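Local coordinates for glucan-binding protein C, GbpC (Streptococcus mutans UA159, PDB 5UQZ) that probably binds glucan at the streptococcal cell surface and is thought to mediate both sucrose-dependent and sucrose-independent adherence, at residues N217-L222 with A304-G309; L241-F246 with K308-T313. All blocks are in the same frame, centred on the assembly; numbering follows the deposited sequence.

Contact 1 of 2, residues N217-L222 with A304-G309; sequences NAIMSL and AMTYKG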
loop_
_atom_site.group_PDB
_atom_site.type_symbol
_atom_site.label_atom_id
_atom_site.label_comp_id
_atom_site.label_asym_id
_atom_site.label_seq_id
_atom_site.Cartn_x
_atom_site.Cartn_y
_atom_site.Cartn_z
ATOM N N ASN A 217 13.137 -1.586 -18.245
ATOM C CA ASN A 217 11.941 -2.426 -18.311
ATOM C C ASN A 217 11.441 -2.863 -16.936
ATOM O O ASN A 217 10.491 -3.650 -16.868
ATOM C CB ASN A 217 12.187 -3.650 -19.195
ATOM C CG ASN A 217 12.576 -3.257 -20.623
ATOM O OD1 ASN A 217 13.700 -3.514 -21.068
ATOM N ND2 ASN A 217 11.636 -2.607 -21.323
ATOM N N ALA A 218 12.035 -2.396 -15.834
ATOM C CA ALA A 218 11.544 -2.798 -14.517
ATOM C C ALA A 218 10.557 -1.746 -14.045
ATOM O O ALA A 218 10.939 -0.735 -13.451
ATOM C CB ALA A 218 12.689 -2.996 -13.519
ATOM N N ILE A 219 9.263 -1.981 -14.261
ATOM C CA ILE A 219 8.246 -1.045 -13.804
ATOM C C ILE A 219 7.741 -1.567 -12.468
ATOM O O ILE A 219 7.264 -2.707 -12.374
ATOM C CB ILE A 219 7.105 -0.859 -14.815
ATOM C CG1 ILE A 219 7.633 -0.642 -16.252
ATOM C CG2 ILE A 219 6.232 0.342 -14.365
ATOM C CD1 ILE A 219 8.627 0.476 -16.415
ATOM N N MET A 220 7.867 -0.765 -11.424
ATOM C CA MET A 220 7.544 -1.216 -10.081
ATOM C C MET A 220 6.473 -0.333 -9.459
ATOM O O MET A 220 6.382 0.874 -9.710
ATOM C CB MET A 220 8.797 -1.242 -9.230
ATOM C CG MET A 220 9.786 -2.249 -9.812
ATOM S SD MET A 220 11.132 -2.697 -8.745
ATOM C CE MET A 220 10.222 -3.700 -7.571
ATOM N N SER A 221 5.684 -0.939 -8.607
ATOM C CA SER A 221 4.559 -0.268 -7.983
ATOM C C SER A 221 5.015 0.576 -6.804
ATOM O O SER A 221 5.920 0.203 -6.055
ATOM C CB SER A 221 3.568 -1.318 -7.497
ATOM O OG SER A 221 4.164 -2.156 -6.523
ATOM N N LEU A 222 4.334 1.701 -6.606
ATOM C CA LEU A 222 4.434 2.511 -5.396
ATOM C C LEU A 222 2.984 2.810 -5.006
ATOM O O LEU A 222 2.482 3.950 -5.058
ATOM C CB LEU A 222 5.246 3.792 -5.665
ATOM C CG LEU A 222 6.704 3.484 -6.064
ATOM C CD1 LEU A 222 7.413 4.702 -6.596
ATOM C CD2 LEU A 222 7.509 2.833 -4.926
ATOM N N ALA A 304 4.016 4.808 -9.540
ATOM C CA ALA A 304 4.870 3.748 -10.031
ATOM C C ALA A 304 6.200 4.355 -10.412
ATOM O O ALA A 304 6.344 5.578 -10.439
ATOM C CB ALA A 304 4.257 3.072 -11.250
ATOM N N MET A 305 7.172 3.489 -10.708
ATOM C CA MET A 305 8.484 3.952 -11.115
ATOM C C MET A 305 9.041 3.039 -12.187
ATOM O O MET A 305 8.763 1.843 -12.220
ATOM C CB MET A 305 9.481 4.057 -9.971
ATOM C CG MET A 305 9.734 2.768 -9.248
ATOM S SD MET A 305 11.031 3.034 -7.977
ATOM C CE MET A 305 10.909 1.486 -7.070
ATOM N N THR A 306 9.892 3.603 -13.045
ATOM C CA THR A 306 10.892 2.808 -13.763
ATOM C C THR A 306 12.074 2.677 -12.825
ATOM O O THR A 306 12.735 3.689 -12.498
ATOM C CB THR A 306 11.282 3.485 -15.071
ATOM O OG1 THR A 306 10.121 3.600 -15.906
ATOM C CG2 THR A 306 12.341 2.662 -15.780
ATOM N N TYR A 307 12.237 1.487 -12.282
ATOM C CA TYR A 307 13.273 1.219 -11.304
ATOM C C TYR A 307 14.564 0.889 -12.034
ATOM O O TYR A 307 14.641 -0.077 -12.813
ATOM C CB TYR A 307 12.834 0.056 -10.401
ATOM C CG TYR A 307 13.903 -0.280 -9.373
ATOM C CD1 TYR A 307 14.297 0.663 -8.434
ATOM C CD2 TYR A 307 14.567 -1.518 -9.378
ATOM C CE1 TYR A 307 15.330 0.395 -7.535
ATOM C CE2 TYR A 307 15.556 -1.799 -8.489
ATOM C CZ TYR A 307 15.939 -0.866 -7.572
ATOM O OH TYR A 307 16.957 -1.099 -6.678
ATOM N N LYS A 308 15.586 1.709 -11.777
ATOM C CA LYS A 308 16.854 1.617 -12.510
ATOM C C LYS A 308 17.949 0.980 -11.655
ATOM O O LYS A 308 19.117 0.986 -12.043
ATOM C CB LYS A 308 17.280 3.007 -12.967
ATOM C CG LYS A 308 16.277 3.542 -14.012
ATOM C CD LYS A 308 16.682 4.972 -14.452
ATOM C CE LYS A 308 15.665 5.525 -15.433
ATOM N NZ LYS A 308 15.970 6.885 -15.971
ATOM N N GLY A 309 17.600 0.438 -10.503
ATOM C CA GLY A 309 18.598 -0.217 -9.676
ATOM C C GLY A 309 19.245 0.659 -8.639
ATOM O O GLY A 309 20.116 0.173 -7.931
HETATM O O HOH W 1 14.434 -0.816 -15.459
#
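Met-220 and Tyr-307 meet through side chains whose first torsions differ: CG of Met-220 is anti to its carbonyl carbon (chi1 -63°), CG of Tyr-307 anti to its backbone N (chi1 179°). The two side chains lie side by side, pointing the same way, with Met-220 SD 3.6 Å from Tyr-307 CB. This sulfur lies 4.4 Å from the centroid of the Tyr-307 ring and 44° off its normal, an oblique Met-aromatic contact. Over the centre of one ring face sits Gly-309 N, and Tyr-307 OH bonds to Ile-201 O on strand 194-204.

The backbones form an antiparallel pair in the three-stranded sheet 219-222, 303-306, 245-247, in which 303-306 is central. Met-220 and Met-305 are its hydrogen-bonded pair, joined by Met-220 N to Met-305 O and Met-305 N to Met-220 O, both 2.9 Å. Beyond them Tyr-307 N donates to Ala-218 O at 2.8 Å, and one water accepts from Ala-218 N while donating to Tyr-307 O.

On the face carrying Met-220 and Met-305, Met-305 CE approaches Met-220 CB at 4.1 Å. Leu-222 CD1 touches Met-305 CB at 4.0 Å, these two side chains crossing at about a right angle. On the face of Ile-219 and Thr-306, Ile-219 CD1 makes a van der Waals contact with Thr-306 OG1 at 3.5 Å; the polar partner of this hydroxyl is Arg-57 NH2.

Contact 2 of 2, residues L241-F246 with K308-T313; sequences LGDNEF and KGEPFT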
loop_
_atom_site.group_PDB
_atom_site.type_symbol
_atom_site.label_atom_id
_atom_site.label_comp_id
_atom_site.label_asym_id
_atom_site.label_seq_id
_atom_site.Cartn_x
_atom_site.Cartn_y
_atom_site.Cartn_z
ATOM N N LEU A 241 12.201 9.135 -5.156
ATOM C CA LEU A 241 12.623 8.112 -6.104
ATOM C C LEU A 241 14.113 8.160 -6.414
ATOM O O LEU A 241 14.608 7.221 -7.068
ATOM C CB LEU A 241 11.852 8.205 -7.432
ATOM C CG LEU A 241 10.404 7.654 -7.282
ATOM C CD1 LEU A 241 9.498 8.471 -6.372
ATOM C CD2 LEU A 241 9.801 7.664 -8.651
ATOM N N GLY A 242 14.835 9.185 -5.966
ATOM C CA GLY A 242 16.248 9.202 -6.270
ATOM C C GLY A 242 16.446 9.291 -7.768
ATOM O O GLY A 242 15.782 10.060 -8.469
ATOM N N ASP A 243 17.376 8.490 -8.274
ATOM C CA ASP A 243 17.650 8.416 -9.701
ATOM C C ASP A 243 16.681 7.543 -10.496
ATOM O O ASP A 243 16.796 7.446 -11.734
ATOM C CB ASP A 243 19.101 7.965 -9.898
ATOM C CG ASP A 243 19.620 8.244 -11.300
ATOM O OD1 ASP A 243 19.308 9.326 -11.852
ATOM O OD2 ASP A 243 20.295 7.380 -11.840
ATOM N N ASN A 244 15.704 6.936 -9.839
ATOM C CA ASN A 244 14.652 6.201 -10.555
ATOM C C ASN A 244 13.637 7.189 -11.097
ATOM O O ASN A 244 13.628 8.357 -10.711
ATOM C CB ASN A 244 14.031 5.202 -9.604
ATOM C CG ASN A 244 15.103 4.333 -8.977
ATOM O OD1 ASN A 244 15.709 3.486 -9.654
ATOM N ND2 ASN A 244 15.337 4.489 -7.665
ATOM N N GLU A 245 12.783 6.736 -12.013
ATOM C CA GLU A 245 11.915 7.641 -12.766
ATOM C C GLU A 245 10.454 7.447 -12.394
ATOM O O GLU A 245 9.935 6.340 -12.472
ATOM C CB GLU A 245 12.122 7.420 -14.251
ATOM C CG GLU A 245 11.382 8.374 -15.101
ATOM C CD GLU A 245 11.819 8.332 -16.553
ATOM O OE1 GLU A 245 11.162 9.071 -17.332
ATOM O OE2 GLU A 245 12.799 7.605 -16.891
ATOM N N PHE A 246 9.749 8.539 -12.095
ATOM C CA PHE A 246 8.334 8.459 -11.753
ATOM C C PHE A 246 7.503 8.129 -12.985
ATOM O O PHE A 246 7.734 8.688 -14.052
ATOM C CB PHE A 246 7.876 9.818 -11.197
ATOM C CG PHE A 246 6.410 9.897 -10.858
ATOM C CD1 PHE A 246 5.771 8.924 -10.111
ATOM C CD2 PHE A 246 5.700 11.044 -11.199
ATOM C CE1 PHE A 246 4.455 9.068 -9.744
ATOM C CE2 PHE A 246 4.364 11.185 -10.840
ATOM C CZ PHE A 246 3.736 10.192 -10.125
ATOM N N LYS A 308 15.586 1.709 -11.777
ATOM C CA LYS A 308 16.854 1.617 -12.510
ATOM C C LYS A 308 17.949 0.980 -11.655
ATOM O O LYS A 308 19.117 0.986 -12.043
ATOM C CB LYS A 308 17.280 3.007 -12.967
ATOM C CG LYS A 308 16.277 3.542 -14.012
ATOM C CD LYS A 308 16.682 4.972 -14.452
ATOM C CE LYS A 308 15.665 5.525 -15.433
ATOM N NZ LYS A 308 15.970 6.885 -15.971
ATOM N N GLY A 309 17.600 0.438 -10.503
ATOM C CA GLY A 309 18.598 -0.217 -9.676
ATOM C C GLY A 309 19.245 0.659 -8.639
ATOM O O GLY A 309 20.116 0.173 -7.931
ATOM N N GLU A 310 18.777 1.847 -8.434
ATOM C CA GLU A 310 19.389 2.803 -7.529
ATOM C C GLU A 310 18.518 3.019 -6.296
ATOM O O GLU A 310 17.307 2.769 -6.322
ATOM C CB GLU A 310 19.572 4.108 -8.307
ATOM C CG GLU A 310 20.537 3.904 -9.496
ATOM C CD GLU A 310 21.589 4.985 -9.655
ATOM O OE1 GLU A 310 21.690 5.968 -8.875
ATOM O OE2 GLU A 310 22.347 4.851 -10.627
ATOM N N PRO A 311 19.092 3.479 -5.193
ATOM C CA PRO A 311 18.295 3.575 -3.936
ATOM C C PRO A 311 17.134 4.569 -4.052
ATOM O O PRO A 311 17.157 5.547 -4.832
ATOM C CB PRO A 311 19.325 4.074 -2.910
ATOM C CG PRO A 311 20.654 3.593 -3.480
ATOM C CD PRO A 311 20.537 3.745 -4.989
ATOM N N PHE A 312 16.116 4.293 -3.247
ATOM C CA PHE A 312 14.973 5.176 -3.111
ATOM C C PHE A 312 14.558 5.158 -1.651
ATOM O O PHE A 312 14.955 4.281 -0.900
ATOM C CB PHE A 312 13.829 4.753 -4.062
ATOM C CG PHE A 312 13.359 3.366 -3.870
ATOM C CD1 PHE A 312 14.030 2.308 -4.510
ATOM C CD2 PHE A 312 12.268 3.075 -3.052
ATOM C CE1 PHE A 312 13.623 0.976 -4.336
ATOM C CE2 PHE A 312 11.858 1.745 -2.901
ATOM C CZ PHE A 312 12.544 0.707 -3.533
ATOM N N THR A 313 13.752 6.142 -1.247
ATOM C CA THR A 313 13.431 6.298 0.174
ATOM C C THR A 313 11.944 6.518 0.359
ATOM O O THR A 313 11.366 7.402 -0.275
ATOM C CB THR A 313 14.191 7.506 0.735
ATOM O OG1 THR A 313 15.593 7.296 0.548
ATOM C CG2 THR A 313 13.901 7.713 2.224
HETATM O O HOH W 2 18.883 6.955 -6.399
#
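A type II' beta turn from Leu-241 to Asn-244 lies against the loop that leads into strand 312-319, and Asn-244 carries most of the polar contact between them. Its OD1 accepts from Lys-308 N at 2.8 Å, the donor slightly tilted from the carbonyl plane. Its ND2 donates to Glu-310 O at 2.9 Å along a nearly straight N-H line (179°); the acceptor lies in the amide plane, whereas the nitrogen stands 54° out of the plane of the Glu-310 carbonyl. ND2 also bonds to Leu-241 O, so three side-chain bonds fix the rotation of this buried amide.

Farther out, the extended Lys-308 chain brings NZ to 3.4 Å from Glu-245 OE2, a weak salt bridge. Asp-243 OD2 and Glu-310 OE2 come within 3.5 Å of each other, their carboxylate planes 59° apart; such proximity could raise the proton affinity of either group. A water accepts from Asp-243 N and donates to Pro-311 O. The segment connects strand 233-240 to strand 245-247 through a turn closed by Asn-244 N to Leu-241 O, and the positive phi of Gly-242 is what the second position of a type II' beta turn calls for.

Contacts 1 and 2 lie with their centres about 8 Å apart and share Lys-308 and Gly-309. These belong to residues 307-311, which join strand 303-306 of the small sheet to strand 312-319 of the large antiparallel sheet. Strand 303-306 is flanked by 219-222 in contact 1 and by 245-247, whose start belongs to contact 2. A probable hydrogen bond from Thr-306 N to Glu-245 O (2.8 Å) joins the two contacts, and Tyr-307 CD1 packs 3.4 Å from Asn-244 OD1. Neither contact supplies a calcium ligand (Ser-224, Asn-226, Glu-237). Contact 1 lies nearer: the ion is about 10 Å from the Leu-222 side chain and about 13 Å from that of Phe-312.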